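Local coordinates for protein Cj0977 (Campylobacter jejuni, PDB 3BNV) that is of unknown function but counts as a nonflagellar virulence factor with a hot-dog fold, made under sigma28 control, at residues A[92-97]-A[133-138]; A[108-113]-A[121-126]; A[37-42]-A[75-80]; A[62-67]-A[97-102]. One frame throughout, in Å; residues are numbered along the deposited sequence.

Contact 1: residues A[92-97]-A[133-138]; sequences SKCFFY and KMFEGT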
loop_
_atom_site.group_PDB
_atom_site.type_symbol
_atom_site.label_atom_id
_atom_site.label_comp_id
_atom_site.label_asym_id
_atom_site.label_seq_id
_atom_site.Cartn_x
_atom_site.Cartn_y
_atom_site.Cartn_z
ATOM N N SER A 92 -1.051 8.210 -7.094
ATOM C CA SER A 92 -2.109 7.223 -7.370
ATOM C C SER A 92 -3.507 7.725 -7.056
ATOM O O SER A 92 -3.702 8.631 -6.226
ATOM C CB SER A 92 -1.849 5.893 -6.643
ATOM O OG SER A 92 -1.505 6.142 -5.298
ATOM N N LYS A 93 -4.478 7.117 -7.730
ATOM C CA LYS A 93 -5.884 7.414 -7.512
ATOM C C LYS A 93 -6.620 6.076 -7.509
ATOM O O LYS A 93 -6.807 5.478 -8.565
ATOM C CB LYS A 93 -6.389 8.305 -8.631
ATOM C CG LYS A 93 -7.869 8.594 -8.583
ATOM C CD LYS A 93 -8.145 9.877 -7.827
ATOM C CE LYS A 93 -9.583 9.952 -7.317
ATOM N NZ LYS A 93 -10.533 10.341 -8.398
ATOM N N CYS A 94 -7.007 5.597 -6.327
ATOM C CA CYS A 94 -7.630 4.257 -6.211
ATOM C C CYS A 94 -9.050 4.270 -5.686
ATOM O O CYS A 94 -9.423 5.133 -4.887
ATOM C CB CYS A 94 -6.845 3.335 -5.292
ATOM S SG CYS A 94 -5.103 3.300 -5.591
ATOM N N PHE A 95 -9.815 3.276 -6.131
ATOM C CA PHE A 95 -11.113 2.923 -5.551
ATOM C C PHE A 95 -11.030 1.503 -4.984
ATOM O O PHE A 95 -10.581 0.578 -5.654
ATOM C CB PHE A 95 -12.231 2.976 -6.604
ATOM C CG PHE A 95 -12.408 4.330 -7.222
ATOM C CD1 PHE A 95 -13.227 5.277 -6.627
ATOM C CD2 PHE A 95 -11.714 4.678 -8.397
ATOM C CE1 PHE A 95 -13.357 6.533 -7.189
ATOM C CE2 PHE A 95 -11.846 5.936 -8.957
ATOM C CZ PHE A 95 -12.667 6.859 -8.353
ATOM N N PHE A 96 -11.478 1.353 -3.749
ATOM C CA PHE A 96 -11.602 0.061 -3.099
ATOM C C PHE A 96 -13.067 -0.256 -2.936
ATOM O O PHE A 96 -13.674 0.180 -1.979
ATOM C CB PHE A 96 -11.013 0.146 -1.703
ATOM C CG PHE A 96 -9.570 0.542 -1.680
ATOM C CD1 PHE A 96 -9.201 1.873 -1.605
ATOM C CD2 PHE A 96 -8.593 -0.405 -1.710
ATOM C CE1 PHE A 96 -7.878 2.221 -1.562
ATOM C CE2 PHE A 96 -7.281 -0.058 -1.673
ATOM C CZ PHE A 96 -6.920 1.252 -1.592
ATOM N N TYR A 97 -13.632 -1.032 -3.841
ATOM C CA TYR A 97 -15.088 -1.256 -3.849
ATOM C C TYR A 97 -15.568 -2.147 -2.718
ATOM O O TYR A 97 -16.685 -2.039 -2.263
ATOM C CB TYR A 97 -15.543 -1.846 -5.187
ATOM C CG TYR A 97 -15.174 -1.009 -6.382
ATOM C CD1 TYR A 97 -15.655 0.285 -6.518
ATOM C CD2 TYR A 97 -14.355 -1.508 -7.377
ATOM C CE1 TYR A 97 -15.326 1.071 -7.621
ATOM C CE2 TYR A 97 -14.016 -0.735 -8.489
ATOM C CZ TYR A 97 -14.511 0.556 -8.605
ATOM O OH TYR A 97 -14.195 1.333 -9.697
ATOM N N LYS A 133 -15.298 -7.408 -9.335
ATOM C CA LYS A 133 -14.305 -6.348 -9.352
ATOM C C LYS A 133 -14.263 -5.666 -7.979
ATOM O O LYS A 133 -15.245 -5.118 -7.516
ATOM C CB LYS A 133 -14.606 -5.348 -10.470
ATOM C CG LYS A 133 -13.589 -4.226 -10.563
ATOM C CD LYS A 133 -14.134 -3.035 -11.345
ATOM C CE LYS A 133 -13.971 -3.240 -12.847
ATOM N NZ LYS A 133 -13.892 -1.976 -13.682
HETATM N N MSE A 134 -13.115 -5.725 -7.327
HETATM C CA MSE A 134 -12.934 -5.262 -5.949
HETATM C C MSE A 134 -12.177 -3.936 -5.892
HETATM O O MSE A 134 -12.306 -3.162 -4.935
HETATM C CB MSE A 134 -12.027 -6.241 -5.181
HETATM C CG MSE A 134 -12.466 -7.671 -5.155
HETATM SE SE MSE A 134 -14.179 -8.079 -4.241
HETATM C CE MSE A 134 -13.555 -8.066 -2.350
ATOM N N PHE A 135 -11.319 -3.722 -6.878
ATOM C CA PHE A 135 -10.406 -2.622 -6.827
ATOM C C PHE A 135 -10.134 -2.080 -8.227
ATOM O O PHE A 135 -10.040 -2.834 -9.212
ATOM C CB PHE A 135 -9.100 -3.059 -6.125
ATOM C CG PHE A 135 -7.974 -2.087 -6.263
ATOM C CD1 PHE A 135 -7.797 -1.070 -5.336
ATOM C CD2 PHE A 135 -7.085 -2.184 -7.308
ATOM C CE1 PHE A 135 -6.728 -0.135 -5.441
ATOM C CE2 PHE A 135 -6.008 -1.256 -7.429
ATOM C CZ PHE A 135 -5.839 -0.226 -6.487
ATOM N N GLU A 136 -9.999 -0.767 -8.299
ATOM C CA GLU A 136 -9.742 -0.092 -9.569
ATOM C C GLU A 136 -8.848 1.124 -9.266
ATOM O O GLU A 136 -9.086 1.853 -8.300
ATOM C CB GLU A 136 -11.083 0.306 -10.200
ATOM C CG GLU A 136 -11.031 0.740 -11.644
ATOM C CD GLU A 136 -12.301 0.390 -12.438
ATOM O OE1 GLU A 136 -13.365 0.064 -11.846
ATOM O OE2 GLU A 136 -12.226 0.441 -13.681
ATOM N N GLY A 137 -7.804 1.319 -10.056
ATOM C CA GLY A 137 -6.916 2.430 -9.791
ATOM C C GLY A 137 -5.993 2.857 -10.916
ATOM O O GLY A 137 -5.688 2.086 -11.827
ATOM N N THR A 138 -5.550 4.103 -10.842
ATOM C CA THR A 138 -4.541 4.599 -11.754
ATOM C C THR A 138 -3.279 4.901 -10.979
ATOM O O THR A 138 -3.312 5.622 -9.974
ATOM C CB THR A 138 -4.952 5.906 -12.410
ATOM O OG1 THR A 138 -6.169 5.732 -13.147
ATOM C CG2 THR A 138 -3.876 6.314 -13.364
HETATM O O HOH W 1 -8.986 6.237 -11.132
#

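Contact 2: residues A[108-113]-A[121-126]; sequences LEAHAL and RDVKVV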
loop_
_atom_site.group_PDB
_atom_site.type_symbol
_atom_site.label_atom_id
_atom_site.label_comp_id
_atom_site.label_asym_id
_atom_site.label_seq_id
_atom_site.Cartn_x
_atom_site.Cartn_y
_atom_site.Cartn_z
ATOM N N LEU A 108 -4.986 -9.369 -10.232
ATOM C CA LEU A 108 -4.787 -8.015 -10.745
ATOM C C LEU A 108 -4.326 -7.995 -12.210
ATOM O O LEU A 108 -3.543 -8.832 -12.628
ATOM C CB LEU A 108 -3.799 -7.250 -9.860
ATOM C CG LEU A 108 -4.092 -7.271 -8.358
ATOM C CD1 LEU A 108 -3.539 -8.503 -7.633
ATOM C CD2 LEU A 108 -3.563 -6.022 -7.678
ATOM N N GLU A 109 -4.838 -7.046 -12.983
ATOM C CA GLU A 109 -4.313 -6.785 -14.318
ATOM C C GLU A 109 -3.941 -5.323 -14.426
ATOM O O GLU A 109 -4.666 -4.459 -13.931
ATOM C CB GLU A 109 -5.320 -7.107 -15.412
ATOM C CG GLU A 109 -5.686 -8.536 -15.475
ATOM C CD GLU A 109 -6.663 -8.829 -16.589
ATOM O OE1 GLU A 109 -7.546 -9.701 -16.379
ATOM O OE2 GLU A 109 -6.555 -8.205 -17.674
ATOM N N ALA A 110 -2.824 -5.050 -15.086
ATOM C CA ALA A 110 -2.342 -3.675 -15.264
ATOM C C ALA A 110 -2.090 -3.370 -16.726
ATOM O O ALA A 110 -1.484 -4.173 -17.431
ATOM C CB ALA A 110 -1.060 -3.464 -14.457
ATOM N N HIS A 111 -2.551 -2.216 -17.187
ATOM C CA HIS A 111 -2.346 -1.808 -18.580
ATOM C C HIS A 111 -1.830 -0.391 -18.568
ATOM O O HIS A 111 -2.469 0.499 -17.987
ATOM C CB HIS A 111 -3.645 -1.837 -19.344
ATOM C CG HIS A 111 -4.291 -3.180 -19.403
ATOM N ND1 HIS A 111 -4.126 -4.035 -20.473
ATOM C CD2 HIS A 111 -5.134 -3.802 -18.547
ATOM C CE1 HIS A 111 -4.822 -5.140 -20.262
ATOM N NE2 HIS A 111 -5.458 -5.015 -19.108
ATOM N N ALA A 112 -0.658 -0.194 -19.172
ATOM C CA ALA A 112 -0.004 1.104 -19.218
ATOM C C ALA A 112 -0.490 1.854 -20.434
ATOM O O ALA A 112 -0.517 1.305 -21.512
ATOM C CB ALA A 112 1.490 0.920 -19.292
ATOM N N LEU A 113 -0.872 3.115 -20.268
ATOM C CA LEU A 113 -1.288 3.931 -21.397
ATOM C C LEU A 113 -0.084 4.173 -22.289
ATOM O O LEU A 113 0.989 4.541 -21.804
ATOM C CB LEU A 113 -1.866 5.260 -20.930
ATOM C CG LEU A 113 -3.276 5.124 -20.364
ATOM C CD1 LEU A 113 -3.848 6.477 -19.865
ATOM C CD2 LEU A 113 -4.221 4.436 -21.407
ATOM N N ARG A 121 4.604 7.495 -16.851
ATOM C CA ARG A 121 3.574 6.629 -17.416
ATOM C C ARG A 121 2.379 6.483 -16.483
ATOM O O ARG A 121 2.549 6.365 -15.250
ATOM C CB ARG A 121 4.144 5.231 -17.614
ATOM C CG ARG A 121 5.527 5.169 -18.170
ATOM C CD ARG A 121 5.528 5.482 -19.663
ATOM N NE ARG A 121 4.439 4.803 -20.346
ATOM C CZ ARG A 121 4.561 3.647 -20.990
ATOM N NH1 ARG A 121 5.726 3.028 -21.054
ATOM N NH2 ARG A 121 3.512 3.113 -21.587
ATOM N N ASP A 122 1.180 6.455 -17.072
ATOM C CA ASP A 122 -0.065 6.195 -16.316
ATOM C C ASP A 122 -0.467 4.734 -16.503
ATOM O O ASP A 122 -0.523 4.239 -17.616
ATOM C CB ASP A 122 -1.199 7.130 -16.798
ATOM C CG ASP A 122 -0.826 8.613 -16.693
ATOM O OD1 ASP A 122 -0.010 8.963 -15.810
ATOM O OD2 ASP A 122 -1.339 9.440 -17.491
ATOM N N VAL A 123 -0.753 4.049 -15.415
ATOM C CA VAL A 123 -1.089 2.635 -15.479
ATOM C C VAL A 123 -2.450 2.367 -14.852
ATOM O O VAL A 123 -2.726 2.784 -13.730
ATOM C CB VAL A 123 -0.021 1.809 -14.753
ATOM C CG1 VAL A 123 -0.390 0.309 -14.760
ATOM C CG2 VAL A 123 1.345 2.054 -15.381
ATOM N N LYS A 124 -3.305 1.676 -15.592
ATOM C CA LYS A 124 -4.649 1.369 -15.122
ATOM C C LYS A 124 -4.589 -0.033 -14.496
ATOM O O LYS A 124 -4.150 -0.992 -15.142
ATOM C CB LYS A 124 -5.611 1.451 -16.314
ATOM C CG LYS A 124 -6.901 2.170 -16.047
ATOM C CD LYS A 124 -7.636 1.519 -14.838
ATOM C CE LYS A 124 -9.024 2.161 -14.545
ATOM N NZ LYS A 124 -8.946 3.306 -13.569
ATOM N N VAL A 125 -4.951 -0.143 -13.224
ATOM C CA VAL A 125 -4.944 -1.430 -12.536
ATOM C C VAL A 125 -6.360 -1.804 -12.081
ATOM O O VAL A 125 -7.129 -0.945 -11.635
ATOM C CB VAL A 125 -4.056 -1.406 -11.286
ATOM C CG1 VAL A 125 -3.830 -2.820 -10.766
ATOM C CG2 VAL A 125 -2.719 -0.713 -11.573
ATOM N N VAL A 126 -6.690 -3.084 -12.176
ATOM C CA VAL A 126 -8.017 -3.553 -11.841
ATOM C C VAL A 126 -7.827 -4.839 -11.048
ATOM O O VAL A 126 -6.950 -5.628 -11.382
ATOM C CB VAL A 126 -8.816 -3.847 -13.120
ATOM C CG1 VAL A 126 -8.734 -5.294 -13.453
ATOM C CG2 VAL A 126 -10.228 -3.488 -12.946
HETATM O O HOH W 2 1.745 6.188 -20.194
#

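Contact 3: residues A[37-42]-A[75-80]; sequences GTIIEI and NYVAQA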
loop_
_atom_site.group_PDB
_atom_site.type_symbol
_atom_site.label_atom_id
_atom_site.label_comp_id
_atom_site.label_asym_id
_atom_site.label_seq_id
_atom_site.Cartn_x
_atom_site.Cartn_y
_atom_site.Cartn_z
ATOM N N GLY A 37 2.285 -9.978 -3.636
ATOM C CA GLY A 37 1.805 -10.835 -4.700
ATOM C C GLY A 37 2.923 -11.285 -5.628
ATOM O O GLY A 37 4.093 -10.906 -5.460
ATOM N N THR A 38 2.545 -12.097 -6.606
ATOM C CA THR A 38 3.470 -12.611 -7.598
ATOM C C THR A 38 3.044 -12.237 -9.012
ATOM O O THR A 38 1.874 -12.310 -9.362
ATOM C CB THR A 38 3.501 -14.117 -7.529
ATOM O OG1 THR A 38 3.985 -14.502 -6.240
ATOM C CG2 THR A 38 4.364 -14.680 -8.595
ATOM N N ILE A 39 4.003 -11.825 -9.828
ATOM C CA ILE A 39 3.723 -11.486 -11.214
ATOM C C ILE A 39 3.646 -12.773 -12.011
ATOM O O ILE A 39 4.509 -13.631 -11.904
ATOM C CB ILE A 39 4.815 -10.603 -11.793
ATOM C CG1 ILE A 39 5.134 -9.466 -10.831
ATOM C CG2 ILE A 39 4.395 -10.052 -13.145
ATOM C CD1 ILE A 39 3.982 -8.495 -10.630
ATOM N N ILE A 40 2.613 -12.887 -12.829
ATOM C CA ILE A 40 2.146 -14.167 -13.348
ATOM C C ILE A 40 2.178 -14.110 -14.885
ATOM O O ILE A 40 2.123 -15.124 -15.570
ATOM C CB ILE A 40 0.693 -14.351 -12.788
ATOM C CG1 ILE A 40 0.292 -15.766 -12.592
ATOM C CG2 ILE A 40 -0.364 -13.804 -13.703
ATOM C CD1 ILE A 40 -1.227 -15.837 -12.663
ATOM N N GLU A 41 2.272 -12.892 -15.407
ATOM C CA GLU A 41 2.380 -12.658 -16.834
ATOM C C GLU A 41 2.808 -11.219 -17.091
ATOM O O GLU A 41 2.403 -10.287 -16.373
ATOM C CB GLU A 41 1.063 -12.961 -17.533
ATOM C CG GLU A 41 1.003 -12.458 -18.941
ATOM C CD GLU A 41 -0.170 -13.026 -19.720
ATOM O OE1 GLU A 41 -0.154 -12.853 -20.966
ATOM O OE2 GLU A 41 -1.090 -13.645 -19.106
ATOM N N ILE A 42 3.669 -11.041 -18.089
ATOM C CA ILE A 42 4.055 -9.691 -18.490
ATOM C C ILE A 42 4.255 -9.605 -19.977
ATOM O O ILE A 42 4.438 -10.599 -20.639
ATOM C CB ILE A 42 5.307 -9.141 -17.786
ATOM C CG1 ILE A 42 6.571 -9.660 -18.440
ATOM C CG2 ILE A 42 5.312 -9.484 -16.321
ATOM C CD1 ILE A 42 7.789 -8.949 -17.890
ATOM N N ASN A 75 0.461 -1.651 -6.755
ATOM C CA ASN A 75 1.697 -0.933 -6.902
ATOM C C ASN A 75 2.734 -1.825 -7.609
ATOM O O ASN A 75 3.448 -1.409 -8.534
ATOM C CB ASN A 75 2.125 -0.491 -5.506
ATOM C CG ASN A 75 3.378 0.345 -5.490
ATOM O OD1 ASN A 75 4.103 0.465 -6.493
ATOM N ND2 ASN A 75 3.668 0.905 -4.329
ATOM N N TYR A 76 2.792 -3.076 -7.207
ATOM C CA TYR A 76 3.745 -4.002 -7.798
ATOM C C TYR A 76 3.404 -4.304 -9.268
ATOM O O TYR A 76 4.232 -4.113 -10.152
ATOM C CB TYR A 76 3.839 -5.231 -6.905
ATOM C CG TYR A 76 4.848 -6.283 -7.261
ATOM C CD1 TYR A 76 4.560 -7.612 -7.062
ATOM C CD2 TYR A 76 6.086 -5.960 -7.747
ATOM C CE1 TYR A 76 5.478 -8.599 -7.359
ATOM C CE2 TYR A 76 7.017 -6.954 -8.062
ATOM C CZ TYR A 76 6.704 -8.266 -7.866
ATOM O OH TYR A 76 7.607 -9.265 -8.161
ATOM N N VAL A 77 2.192 -4.746 -9.549
ATOM C CA VAL A 77 1.834 -5.065 -10.930
ATOM C C VAL A 77 1.857 -3.820 -11.867
ATOM O O VAL A 77 2.176 -3.930 -13.047
ATOM C CB VAL A 77 0.514 -5.857 -11.038
ATOM C CG1 VAL A 77 -0.681 -4.953 -10.916
ATOM C CG2 VAL A 77 0.439 -6.543 -12.337
ATOM N N ALA A 78 1.549 -2.635 -11.357
ATOM C CA ALA A 78 1.741 -1.424 -12.170
ATOM C C ALA A 78 3.187 -1.286 -12.614
ATOM O O ALA A 78 3.474 -1.047 -13.787
ATOM C CB ALA A 78 1.349 -0.173 -11.408
ATOM N N GLN A 79 4.116 -1.406 -11.675
ATOM C CA GLN A 79 5.508 -1.302 -12.054
ATOM C C GLN A 79 5.911 -2.432 -12.972
ATOM O O GLN A 79 6.688 -2.223 -13.879
ATOM C CB GLN A 79 6.421 -1.252 -10.842
ATOM C CG GLN A 79 6.219 -0.026 -9.971
ATOM C CD GLN A 79 7.418 0.235 -9.109
ATOM O OE1 GLN A 79 8.467 0.610 -9.613
ATOM N NE2 GLN A 79 7.292 0.017 -7.813
ATOM N N ALA A 80 5.365 -3.629 -12.781
ATOM C CA ALA A 80 5.729 -4.721 -13.672
ATOM C C ALA A 80 5.274 -4.475 -15.110
ATOM O O ALA A 80 5.885 -4.976 -16.046
ATOM C CB ALA A 80 5.197 -5.997 -13.171
HETATM O O HOH W 3 6.689 -11.518 -9.135
#

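Contact 4: residues A[62-67]-A[97-102]; sequences QGLIFD and YAPLKL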
loop_
_atom_site.group_PDB
_atom_site.type_symbol
_atom_site.label_atom_id
_atom_site.label_comp_id
_atom_site.label_asym_id
_atom_site.label_seq_id
_atom_site.Cartn_x
_atom_site.Cartn_y
_atom_site.Cartn_z
ATOM N N GLN A 62 -11.250 -10.901 12.562
ATOM C CA GLN A 62 -12.393 -11.357 11.770
ATOM C C GLN A 62 -12.014 -11.724 10.341
ATOM O O GLN A 62 -12.873 -12.063 9.537
ATOM C CB GLN A 62 -13.440 -10.252 11.709
ATOM C CG GLN A 62 -13.814 -9.687 13.079
ATOM C CD GLN A 62 -14.454 -10.724 13.968
ATOM O OE1 GLN A 62 -15.555 -11.185 13.677
ATOM N NE2 GLN A 62 -13.774 -11.104 15.053
ATOM N N GLY A 63 -10.731 -11.625 10.015
ATOM C CA GLY A 63 -10.254 -11.972 8.678
ATOM C C GLY A 63 -10.266 -10.823 7.693
ATOM O O GLY A 63 -10.079 -11.024 6.504
ATOM N N LEU A 64 -10.474 -9.609 8.175
ATOM C CA LEU A 64 -10.521 -8.464 7.301
ATOM C C LEU A 64 -9.083 -8.089 6.936
ATOM O O LEU A 64 -8.212 -8.005 7.795
ATOM C CB LEU A 64 -11.247 -7.308 7.982
ATOM C CG LEU A 64 -11.264 -5.952 7.271
ATOM C CD1 LEU A 64 -12.233 -6.013 6.150
ATOM C CD2 LEU A 64 -11.644 -4.859 8.280
ATOM N N ILE A 65 -8.840 -7.894 5.647
ATOM C CA ILE A 65 -7.522 -7.655 5.122
ATOM C C ILE A 65 -7.292 -6.156 4.978
ATOM O O ILE A 65 -8.062 -5.472 4.307
ATOM C CB ILE A 65 -7.391 -8.333 3.750
ATOM C CG1 ILE A 65 -7.648 -9.829 3.892
ATOM C CG2 ILE A 65 -6.032 -8.128 3.160
ATOM C CD1 ILE A 65 -6.463 -10.651 4.472
ATOM N N PHE A 66 -6.218 -5.657 5.589
ATOM C CA PHE A 66 -5.882 -4.253 5.532
ATOM C C PHE A 66 -5.805 -3.832 4.089
ATOM O O PHE A 66 -5.115 -4.472 3.296
ATOM C CB PHE A 66 -4.535 -4.031 6.174
ATOM C CG PHE A 66 -4.231 -2.603 6.478
ATOM C CD1 PHE A 66 -3.004 -2.052 6.120
ATOM C CD2 PHE A 66 -5.138 -1.816 7.180
ATOM C CE1 PHE A 66 -2.691 -0.742 6.442
ATOM C CE2 PHE A 66 -4.837 -0.512 7.506
ATOM C CZ PHE A 66 -3.612 0.034 7.130
ATOM N N ASP A 67 -6.488 -2.743 3.739
ATOM C CA ASP A 67 -6.602 -2.332 2.347
ATOM C C ASP A 67 -5.252 -2.049 1.675
ATOM O O ASP A 67 -5.087 -2.281 0.470
ATOM C CB ASP A 67 -7.525 -1.129 2.241
ATOM C CG ASP A 67 -8.984 -1.456 2.615
ATOM O OD1 ASP A 67 -9.530 -0.893 3.606
ATOM O OD2 ASP A 67 -9.609 -2.267 1.894
ATOM N N TYR A 97 -13.632 -1.032 -3.841
ATOM C CA TYR A 97 -15.088 -1.256 -3.849
ATOM C C TYR A 97 -15.568 -2.147 -2.718
ATOM O O TYR A 97 -16.685 -2.039 -2.263
ATOM C CB TYR A 97 -15.543 -1.846 -5.187
ATOM C CG TYR A 97 -15.174 -1.009 -6.382
ATOM C CD1 TYR A 97 -15.655 0.285 -6.518
ATOM C CD2 TYR A 97 -14.355 -1.508 -7.377
ATOM C CE1 TYR A 97 -15.326 1.071 -7.621
ATOM C CE2 TYR A 97 -14.016 -0.735 -8.489
ATOM C CZ TYR A 97 -14.511 0.556 -8.605
ATOM O OH TYR A 97 -14.195 1.333 -9.697
ATOM N N ALA A 98 -14.708 -3.047 -2.271
ATOM C CA ALA A 98 -15.063 -3.968 -1.206
ATOM C C ALA A 98 -13.777 -4.492 -0.612
ATOM O O ALA A 98 -12.791 -4.685 -1.325
ATOM C CB ALA A 98 -15.872 -5.082 -1.753
ATOM N N PRO A 99 -13.766 -4.737 0.702
ATOM C CA PRO A 99 -12.520 -5.224 1.297
ATOM C C PRO A 99 -12.359 -6.697 1.064
ATOM O O PRO A 99 -13.335 -7.405 0.905
ATOM C CB PRO A 99 -12.741 -4.972 2.776
ATOM C CG PRO A 99 -14.220 -5.154 2.936
ATOM C CD PRO A 99 -14.847 -4.601 1.695
ATOM N N LEU A 100 -11.117 -7.158 1.037
ATOM C CA LEU A 100 -10.827 -8.587 0.940
ATOM C C LEU A 100 -11.025 -9.304 2.272
ATOM O O LEU A 100 -10.987 -8.685 3.338
ATOM C CB LEU A 100 -9.408 -8.817 0.444
ATOM C CG LEU A 100 -9.378 -8.881 -1.082
ATOM C CD1 LEU A 100 -9.737 -7.544 -1.682
ATOM C CD2 LEU A 100 -8.025 -9.313 -1.581
ATOM N N LYS A 101 -11.232 -10.613 2.180
ATOM C CA LYS A 101 -11.428 -11.469 3.308
ATOM C C LYS A 101 -10.284 -12.484 3.301
ATOM O O LYS A 101 -9.894 -12.963 2.235
ATOM C CB LYS A 101 -12.790 -12.163 3.153
ATOM C CG LYS A 101 -13.120 -13.153 4.239
ATOM C CD LYS A 101 -14.501 -12.915 4.831
ATOM C CE LYS A 101 -15.592 -13.705 4.139
ATOM N NZ LYS A 101 -16.925 -13.327 4.688
ATOM N N LEU A 102 -9.738 -12.809 4.477
ATOM C CA LEU A 102 -8.669 -13.810 4.555
ATOM C C LEU A 102 -9.104 -15.091 3.865
ATOM O O LEU A 102 -10.183 -15.597 4.129
ATOM C CB LEU A 102 -8.294 -14.097 6.008
ATOM C CG LEU A 102 -7.259 -15.181 6.278
ATOM C CD1 LEU A 102 -5.963 -14.922 5.571
ATOM C CD2 LEU A 102 -7.009 -15.266 7.743
#

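Contact 1: residues A[92-97]-A[133-138]
Tyr97 lies across the backbone of Met134 and ends on Glu136. Tyr97 CB is 3.5 Å from Met134 O. Tyr97 CD2 then passes 3.6 Å from Met134 C. Tyr97 CE2 meets Lys133 CD at 3.7 Å, with CB of Glu136 close by. At the tip, Tyr97 OH donates to Glu136 OE1 over 2.6 Å. The phenol ring and the carboxylate are turned 83° apart. The hydroxyl meets OE1 on its anti side, 35° out of the carboxylate plane. Lys133 NZ reaches Glu136 OE1 from the opposite face, as a salt bridge of 2.8 Å. Two donors thus hold this oxygen, and they probably favour a charged carboxylate.

On the other face of the sheet, Cys94 and Phe96 meet the ring of Phe135. The Cys94 sulfur sits at the edge of that ring. Phe96 and Phe135 lie side by side and point the same way, and Phe135 CE1 comes over one face of the Phe96 ring. Phe135 also touches Ile70 and Ala74 of helix 67-82. Backbone bonds join Lys93 to Thr138 and Phe95 to Glu136. Residues 92-95 also pair with a strand of the second subunit, which continues the hot-dog sheet across the dimer.

Contact 2: residues A[108-113]-A[121-126]
Arg121 and Leu113 meet at the loop end of this hairpin. NH2 of Arg121 donates to Leu113 O over 2.9 Å, and the bond is nearly straight at 170°. The oxygen lies close to the guanidinium plane, whereas the donor stands 46° above the carbonyl plane. The arginine chain bends at chi2 and chi3, which turns CD and NE back toward the partner strand. A water accepts from Arg121 NE at 3.0 Å and from Asp122 N.

Behind this end, Leu113 N donates to Asp122 O. Two hydrogen-bonded pairs follow, His111 with Lys124 and Glu109 with Val126. The non-hydrogen-bonded pairs alternate with them, Ala110 with Val125 and Ala112 with Val123. Their apolar side chains share one face. Val123 has CG1 anti to its backbone N (chi1 178°), and this methyl meets Ala110 CB at 3.8 Å. The other methyl, Val123 CG2, lies 4.1 Å from Ala112 CB. Glu109, His111, Lys124 and Val126 project from the opposite face.

Further out, helix 67-82 lies against the alanine and valine face, with Val123 on Ala78 and Ser81. The ring of His111 meets that of Tyr46 on the neighbouring strand. Asn45 OD1 also accepts from Arg121 NH2, so two oxygens share this nitrogen. The chemistry divides by face: apolar methyls turn toward the helix, most of the polar chains turn from it, and a cationic group gathers backbone and amide oxygens at the hairpin end.

Contact 3: residues A[37-42]-A[75-80]
Tyr76 and Ile39 are brought together by their first torsions. CG of Tyr76 is anti to the backbone N (chi1 -175°), which sends CG toward strand 38-43. CG1 of Ile39 is anti to its carbonyl carbon, and chi2 of -65° sets CD1 over one face of the ring. Ile39 CD1 is 3.8 Å from the centroid of the Tyr76 ring, a CH-pi contact displaced toward the rim. Ile39 CG1 packs 3.6 Å from Tyr76 CZ.

The same methyl is shared with the next turn of the helix, where Ile39 CD1 lies 3.8 Å from Ala80 CB. Val77 also borders it, less closely. The axes of the two short segments approach to 9.0 Å, at 43°. This is the hot-dog arrangement, in which a sheet wraps around a central helix. Just beyond Ile39, the strand carries a classic beta bulge, with Ile40 and Glu41 both facing Lys48.

At the ring edge, Gly37 O lies 3.3 Å from Tyr76 CE1, near the ring plane. A water links the two segments: it accepts from Ile39 N at 2.8 Å and is hydrogen-bonded to Tyr76 OH at 2.6 Å. Thr33 and Ala36 of helix 33-36 also touch Tyr76, and Phe66 of the second subunit packs on it.

Contact 4: residues A[62-67]-A[97-102]
Ile65 packs against Leu100 and Leu102 in the close part of this contact between two loops. Ile65 CB faces Leu100 CB at 3.9 Å. Ile65 CG1 is anti to the carbonyl carbon (chi1 -59°) and lies 3.7 Å from Leu102 N. Ile65 CD1 continues to Leu102, 4.2 Å from Leu102 CB. Leu64 points its first bond away from the other loop, yet its tip returns: Leu64 CD1 meets Pro99 CB at 3.6 Å, and the two side chains cross.

Two backbone bonds tie the loops around a single bridge of Leu64 with Lys101. Leu102 N donates to Gly63 O over 2.7 Å. Ile65 N reaches Leu100 O over a longer 3.3 Å. Gly63 has a positive phi, and its bare CA lies 3.9 Å from Leu102 CB.

The outer side is looser. Lys101 turns its side chain from the other loop and is exposed, as is much of Leu102. The lysine makes a cation-pi contact with Phe149 of the second subunit, while Ile148 of that subunit packs on both Leu64 and Pro99.

The first loop leads into helix 67-82. Asp67 OD1 accepts from Ile89 N of the second subunit. The second loop connects strands 87-96 and 105-112, and Leu100 there touches Met134 of strand 132-143.

Overall arrangement
From the N terminus, contact 3 opens first, at strand 38-43, and closes on helix 67-82. Contact 4 opens within that span, at 62-67, and closes later at 97-102, so the two cross. Contact 1 begins at 92-97, before contact 4 has closed, and crosses it in turn, with Tyr97 common to both. Contact 2 is a short hairpin closure that falls entirely between the segments of contact 1. Contacts 1 and 2 join neighbouring parts of one antiparallel sheet, contact 3 fixes its far strand to the helix, and contact 4 ties together two loops. Contacts 1, 3 and 4 also touch the second subunit.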